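Local atomic coordinates of aminodeoxyfutalosine deaminase (Deinococcus radiodurans, PDB entry 2IMR), a protein that deaminates aminodeoxyfutalosine to futalosine in menaquinone biosynthesis, using one zinc ion per subunit, and acts more weakly on adenosine and related nucleosides. Residues V158-L163 / L195-R200; F109-Y114 / A265-T270. All coordinates share one frame; numbering follows the deposited sequence.

Contact 1: V158-L163 / L195-R200; sequences VMDALL and LERWRR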
loop_
_atom_site.group_PDB
_atom_site.type_symbol
_atom_site.label_atom_id
_atom_site.label_comp_id
_atom_site.label_asym_id
_atom_site.label_seq_id
_atom_site.Cartn_x
_atom_site.Cartn_y
_atom_site.Cartn_z
ATOM N N VAL A 158 11.468 12.334 10.850
ATOM C CA VAL A 158 11.520 11.676 9.555
ATOM C C VAL A 158 10.532 12.391 8.641
ATOM O O VAL A 158 10.839 12.656 7.479
ATOM C CB VAL A 158 11.166 10.175 9.671
ATOM C CG1 VAL A 158 10.835 9.590 8.298
ATOM C CG2 VAL A 158 12.338 9.436 10.287
ATOM N N MET A 159 9.355 12.725 9.170
ATOM C CA MET A 159 8.367 13.439 8.364
ATOM C C MET A 159 8.974 14.763 7.904
ATOM O O MET A 159 8.821 15.153 6.744
ATOM C CB MET A 159 7.088 13.714 9.161
ATOM C CG MET A 159 6.005 14.426 8.342
ATOM S SD MET A 159 5.322 13.419 6.992
ATOM C CE MET A 159 3.985 12.540 7.865
ATOM N N ASP A 160 9.657 15.459 8.810
ATOM C CA ASP A 160 10.283 16.730 8.456
ATOM C C ASP A 160 11.211 16.546 7.255
ATOM O O ASP A 160 11.177 17.323 6.300
ATOM C CB ASP A 160 11.105 17.298 9.623
ATOM C CG ASP A 160 10.243 17.771 10.786
ATOM O OD1 ASP A 160 9.092 18.194 10.553
ATOM O OD2 ASP A 160 10.732 17.739 11.934
ATOM N N ALA A 161 12.036 15.506 7.310
ATOM C CA ALA A 161 12.989 15.225 6.241
ATOM C C ALA A 161 12.348 14.791 4.925
ATOM O O ALA A 161 12.686 15.315 3.863
ATOM C CB ALA A 161 13.980 14.162 6.701
ATOM N N LEU A 162 11.430 13.831 4.986
ATOM C CA LEU A 162 10.791 13.333 3.769
ATOM C C LEU A 162 9.907 14.366 3.087
ATOM O O LEU A 162 9.840 14.438 1.857
ATOM C CB LEU A 162 9.978 12.076 4.081
ATOM C CG LEU A 162 10.796 10.913 4.656
ATOM C CD1 LEU A 162 9.897 9.703 4.863
ATOM C CD2 LEU A 162 11.936 10.566 3.703
ATOM N N LEU A 163 9.232 15.175 3.891
ATOM C CA LEU A 163 8.355 16.197 3.355
ATOM C C LEU A 163 9.161 17.166 2.484
ATOM O O LEU A 163 8.622 17.784 1.568
ATOM C CB LEU A 163 7.678 16.925 4.520
ATOM C CG LEU A 163 6.248 17.444 4.356
ATOM C CD1 LEU A 163 5.368 16.423 3.636
ATOM C CD2 LEU A 163 5.696 17.757 5.748
ATOM N N LEU A 195 0.167 17.693 12.459
ATOM C CA LEU A 195 -0.475 17.704 11.152
ATOM C C LEU A 195 -0.723 19.115 10.623
ATOM O O LEU A 195 -0.476 19.394 9.446
ATOM C CB LEU A 195 -1.795 16.927 11.215
ATOM C CG LEU A 195 -1.625 15.429 11.496
ATOM C CD1 LEU A 195 -2.970 14.784 11.765
ATOM C CD2 LEU A 195 -0.945 14.770 10.310
ATOM N N GLU A 196 -1.202 20.005 11.486
ATOM C CA GLU A 196 -1.476 21.376 11.073
ATOM C C GLU A 196 -0.187 22.067 10.648
ATOM O O GLU A 196 -0.174 22.856 9.704
ATOM C CB GLU A 196 -2.138 22.157 12.213
ATOM C CG GLU A 196 -3.455 21.556 12.674
ATOM C CD GLU A 196 -4.151 22.392 13.729
ATOM O OE1 GLU A 196 -3.478 22.826 14.692
ATOM O OE2 GLU A 196 -5.376 22.607 13.600
ATOM N N ARG A 197 0.898 21.756 11.348
ATOM C CA ARG A 197 2.197 22.339 11.048
ATOM C C ARG A 197 2.686 21.853 9.682
ATOM O O ARG A 197 3.083 22.649 8.830
ATOM C CB ARG A 197 3.204 21.945 12.137
ATOM C CG ARG A 197 4.485 22.757 12.133
ATOM C CD ARG A 197 5.520 22.195 13.100
ATOM N NE ARG A 197 6.068 20.927 12.622
ATOM C CZ ARG A 197 7.142 20.328 13.132
ATOM N NH1 ARG A 197 7.797 20.878 14.147
ATOM N NH2 ARG A 197 7.564 19.180 12.622
ATOM N N TRP A 198 2.643 20.541 9.472
ATOM C CA TRP A 198 3.101 19.955 8.218
ATOM C C TRP A 198 2.230 20.295 7.012
ATOM O O TRP A 198 2.733 20.394 5.892
ATOM C CB TRP A 198 3.207 18.430 8.349
ATOM C CG TRP A 198 4.308 17.974 9.266
ATOM C CD1 TRP A 198 5.562 18.508 9.373
ATOM C CD2 TRP A 198 4.263 16.870 10.182
ATOM N NE1 TRP A 198 6.297 17.808 10.299
ATOM C CE2 TRP A 198 5.525 16.797 10.812
ATOM C CE3 TRP A 198 3.275 15.935 10.530
ATOM C CZ2 TRP A 198 5.832 15.825 11.775
ATOM C CZ3 TRP A 198 3.578 14.968 11.489
ATOM C CH2 TRP A 198 4.851 14.923 12.100
ATOM N N ARG A 199 0.930 20.470 7.236
ATOM C CA ARG A 199 0.007 20.778 6.147
ATOM C C ARG A 199 0.421 22.049 5.403
ATOM O O ARG A 199 0.116 22.212 4.223
ATOM C CB ARG A 199 -1.422 20.926 6.685
ATOM C CG ARG A 199 -2.504 20.782 5.615
ATOM C CD ARG A 199 -2.449 19.397 4.981
ATOM N NE ARG A 199 -3.434 19.197 3.919
ATOM C CZ ARG A 199 -4.751 19.252 4.090
ATOM N NH1 ARG A 199 -5.267 19.512 5.284
ATOM N NH2 ARG A 199 -5.560 19.022 3.062
ATOM N N ARG A 200 1.128 22.936 6.095
ATOM C CA ARG A 200 1.592 24.189 5.502
ATOM C C ARG A 200 2.834 23.974 4.638
ATOM O O ARG A 200 3.130 24.775 3.750
ATOM C CB ARG A 200 1.927 25.198 6.602
ATOM C CG ARG A 200 0.793 25.460 7.573
ATOM C CD ARG A 200 1.316 26.064 8.870
ATOM N NE ARG A 200 0.290 26.051 9.908
ATOM C CZ ARG A 200 0.531 25.838 11.200
ATOM N NH1 ARG A 200 1.770 25.617 11.620
ATOM N NH2 ARG A 200 -0.472 25.836 12.071
#
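Two outer helices of the amidohydrolase TIM barrel meet through W198, whose indole reaches from helix 184-199 to M159, D160 and L163 on helix 156-163. The helix segments run nearly parallel, their axes 11.6 Å apart at an angle of 15°, a gap the indole fills. M159 covers one face of the ring: its CB points toward helix 184-199, and CG, anti to the backbone N (chi1 -178°), lies over the centre of the six-membered ring, 3.5 Å from the centroid, in a CH-pi contact. The bend at chi2 leaves SD on the same side of the ring but farther from it than CG, 4.9 Å from the centroid, a looser Met-aromatic contact. L163 meets the indole obliquely, its CD2 3.7 Å from W198 CB and equally close to CD1 of the pyrrole ring.

The polar half of the contact centres on one oxygen. W198 NE1 donates to D160 OD1 at 2.8 Å, a nearly straight bond (164°) with the oxygen close to the ring plane; with M159 on its face, this holds the indole in its rotation. R197 NH2 forms a salt bridge to the same D160 OD1, also at 2.8 Å, carboxylate and guanidinium turned against each other, not flat. The two donors crowd together, R197 NH2 standing 3.0 Å from W198 NE1, and the shared carboxylate charge would be expected to offset their repulsion. R197 is solvent-exposed, whereas the indole is buried; F174 meets it edge-to-face. M159 and W198 both touch L208 of strand 206-212, and M159 also L172 of strand 170-176, on the barrel wall the helices cover. Neighbouring helices packed side by side over parallel strands, with large side chains between them, are the construction of the (beta/alpha)8 barrel's outer layer.

Contact 2: F109-Y114 / A265-T270; sequences FQALPY and ALYPHT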
loop_
_atom_site.group_PDB
_atom_site.type_symbol
_atom_site.label_atom_id
_atom_site.label_comp_id
_atom_site.label_asym_id
_atom_site.label_seq_id
_atom_site.Cartn_x
_atom_site.Cartn_y
_atom_site.Cartn_z
ATOM N N PHE A 109 6.519 -2.851 16.651
ATOM C CA PHE A 109 6.904 -4.258 16.546
ATOM C C PHE A 109 6.444 -4.959 17.825
ATOM O O PHE A 109 5.876 -6.049 17.785
ATOM C CB PHE A 109 8.424 -4.404 16.423
ATOM C CG PHE A 109 8.935 -4.299 15.015
ATOM C CD1 PHE A 109 8.984 -5.423 14.193
ATOM C CD2 PHE A 109 9.351 -3.076 14.503
ATOM C CE1 PHE A 109 9.441 -5.327 12.876
ATOM C CE2 PHE A 109 9.809 -2.969 13.191
ATOM C CZ PHE A 109 9.852 -4.099 12.376
ATOM N N GLN A 110 6.692 -4.312 18.960
ATOM C CA GLN A 110 6.318 -4.860 20.257
ATOM C C GLN A 110 4.808 -5.016 20.403
ATOM O O GLN A 110 4.336 -5.939 21.062
ATOM C CB GLN A 110 6.852 -3.966 21.384
ATOM C CG GLN A 110 8.371 -3.996 21.533
ATOM C CD GLN A 110 8.860 -3.215 22.741
ATOM O OE1 GLN A 110 8.792 -1.981 22.774
ATOM N NE2 GLN A 110 9.353 -3.933 23.747
ATOM N N ALA A 111 4.056 -4.116 19.781
ATOM C CA ALA A 111 2.599 -4.152 19.861
ATOM C C ALA A 111 1.967 -5.302 19.079
ATOM O O ALA A 111 0.846 -5.711 19.375
ATOM C CB ALA A 111 2.031 -2.831 19.371
ATOM N N LEU A 112 2.682 -5.822 18.086
ATOM C CA LEU A 112 2.157 -6.902 17.252
ATOM C C LEU A 112 2.876 -8.240 17.466
ATOM O O LEU A 112 3.949 -8.484 16.910
ATOM C CB LEU A 112 2.235 -6.483 15.781
ATOM C CG LEU A 112 1.608 -5.115 15.473
ATOM C CD1 LEU A 112 1.640 -4.849 13.969
ATOM C CD2 LEU A 112 0.171 -5.082 15.982
ATOM N N PRO A 113 2.275 -9.133 18.266
ATOM C CA PRO A 113 2.819 -10.455 18.586
ATOM C C PRO A 113 3.310 -11.293 17.409
ATOM O O PRO A 113 4.392 -11.879 17.477
ATOM C CB PRO A 113 1.666 -11.126 19.328
ATOM C CG PRO A 113 1.046 -9.980 20.052
ATOM C CD PRO A 113 1.001 -8.918 18.975
ATOM N N TYR A 114 2.529 -11.348 16.331
ATOM C CA TYR A 114 2.917 -12.157 15.183
ATOM C C TYR A 114 4.183 -11.696 14.470
ATOM O O TYR A 114 4.780 -12.462 13.712
ATOM C CB TYR A 114 1.748 -12.295 14.198
ATOM C CG TYR A 114 1.147 -11.000 13.719
ATOM C CD1 TYR A 114 1.598 -10.393 12.548
ATOM C CD2 TYR A 114 0.108 -10.389 14.427
ATOM C CE1 TYR A 114 1.032 -9.219 12.086
ATOM C CE2 TYR A 114 -0.467 -9.205 13.974
ATOM C CZ TYR A 114 0.002 -8.627 12.799
ATOM O OH TYR A 114 -0.560 -7.460 12.335
ATOM N N ALA A 265 1.314 -4.241 29.472
ATOM C CA ALA A 265 1.419 -2.814 29.751
ATOM C C ALA A 265 1.088 -1.917 28.557
ATOM O O ALA A 265 0.797 -0.737 28.731
ATOM C CB ALA A 265 2.820 -2.492 30.273
ATOM N N LEU A 266 1.113 -2.473 27.350
ATOM C CA LEU A 266 0.841 -1.685 26.148
ATOM C C LEU A 266 -0.632 -1.543 25.774
ATOM O O LEU A 266 -0.967 -0.786 24.861
ATOM C CB LEU A 266 1.581 -2.285 24.949
ATOM C CG LEU A 266 3.088 -2.533 25.048
ATOM C CD1 LEU A 266 3.610 -2.961 23.680
ATOM C CD2 LEU A 266 3.799 -1.275 25.508
ATOM N N TYR A 267 -1.510 -2.255 26.477
ATOM C CA TYR A 267 -2.938 -2.219 26.162
ATOM C C TYR A 267 -3.851 -2.229 27.384
ATOM O O TYR A 267 -3.431 -2.580 28.483
ATOM C CB TYR A 267 -3.354 -3.470 25.374
ATOM C CG TYR A 267 -2.752 -3.695 24.011
ATOM C CD1 TYR A 267 -1.506 -4.309 23.859
ATOM C CD2 TYR A 267 -3.471 -3.369 22.865
ATOM C CE1 TYR A 267 -1.000 -4.599 22.584
ATOM C CE2 TYR A 267 -2.981 -3.652 21.597
ATOM C CZ TYR A 267 -1.748 -4.266 21.461
ATOM O OH TYR A 267 -1.283 -4.533 20.196
ATOM N N PRO A 268 -5.124 -1.842 27.191
ATOM C CA PRO A 268 -6.092 -1.853 28.289
ATOM C C PRO A 268 -6.213 -3.347 28.618
ATOM O O PRO A 268 -5.724 -4.186 27.861
ATOM C CB PRO A 268 -7.358 -1.313 27.633
ATOM C CG PRO A 268 -6.814 -0.314 26.663
ATOM C CD PRO A 268 -5.640 -1.062 26.049
ATOM N N HIS A 269 -6.870 -3.693 29.718
ATOM C CA HIS A 269 -6.982 -5.091 30.112
ATOM C C HIS A 269 -7.830 -5.995 29.212
ATOM O O HIS A 269 -7.646 -7.211 29.212
ATOM C CB HIS A 269 -7.477 -5.172 31.558
ATOM C CG HIS A 269 -6.531 -4.567 32.551
ATOM N ND1 HIS A 269 -5.355 -5.180 32.930
ATOM C CD2 HIS A 269 -6.582 -3.400 33.236
ATOM C CE1 HIS A 269 -4.726 -4.419 33.807
ATOM N NE2 HIS A 269 -5.450 -3.331 34.010
ATOM N N THR A 270 -8.750 -5.412 28.448
ATOM C CA THR A 270 -9.600 -6.198 27.550
ATOM C C THR A 270 -9.707 -5.517 26.192
ATOM O O THR A 270 -9.598 -4.297 26.095
ATOM C CB THR A 270 -11.042 -6.344 28.091
ATOM O OG1 THR A 270 -11.646 -5.049 28.176
ATOM C CG2 THR A 270 -11.043 -7.004 29.470
#
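The hydroxyl of Y267 and the carbonyl of A111 join two connecting parts of the amidohydrolase TIM barrel: the end of helix 106-111 with the turn after it, and the loop that precedes helix 271-275. One hydrogen bond and a few van der Waals contacts make up the interface, burying 159 Å².

The hydrogen bond is short: Y267 OH donates to A111 O at 2.6 Å, with a C=O...donor angle of 133° and the hydroxyl tilted 26° from the carbonyl plane. The oxygen lies at the edge of the phenol, near its ring plane. CG of Y267 is placed anti to the carbonyl carbon (chi1 -63°), and the phenol spans from its own loop to the end of helix 106-111. A carbonyl in the last turn of a helix can lack a backbone donor; here a hydroxyl from a loop distant in sequence supplies one. W259 packs edge-to-face with the Y267 ring, and T217 and R262 touch the same side chain.

The van der Waals contacts are lighter. The methyl of A111 sits beside the same hydroxyl, its CB 3.8 Å from Y267 OH. One residue earlier, at the end of the 3-10 turn 265-266, L266 extends CD1 to the helix end, 4.1 Å from Q110 CB.

The active site lies close to segment 109-114: the side chain of L112 is about 4 Å from that of H213, predicted to bind substrate, about 5 Å from that of E243, the proton donor by similarity, and about 8 Å from the zinc ion. Y114 OH is hydrogen-bonded to E243 OE1, and the Y114 ring stacks on H244. L266 CD1 finishes the contact over the peptide between Q110 and A111, 4.0 Å from Q110 O.

Overall arrangement
From the N terminus the chain first forms strands 38-43 to 83-86, most of them in a mixed sheet, and then enters the barrel. Segment 109-114 follows strand 100-101, and its partner 265-270 comes only after strand 238-241, so contact 2 closes a long loop of 150 intervening residues. Contact 1 falls wholly within that span: 158-163 and 195-200 close a short loop of 31 residues around strand 170-176. The two therefore nest and do not cross. Contact 1 ties consecutive helices of the outer layer together; contact 2 ties the connection after strand 100-101, which reaches the active site, to the loop before helix 271-275. Their centres are 28 Å apart, and they do not touch.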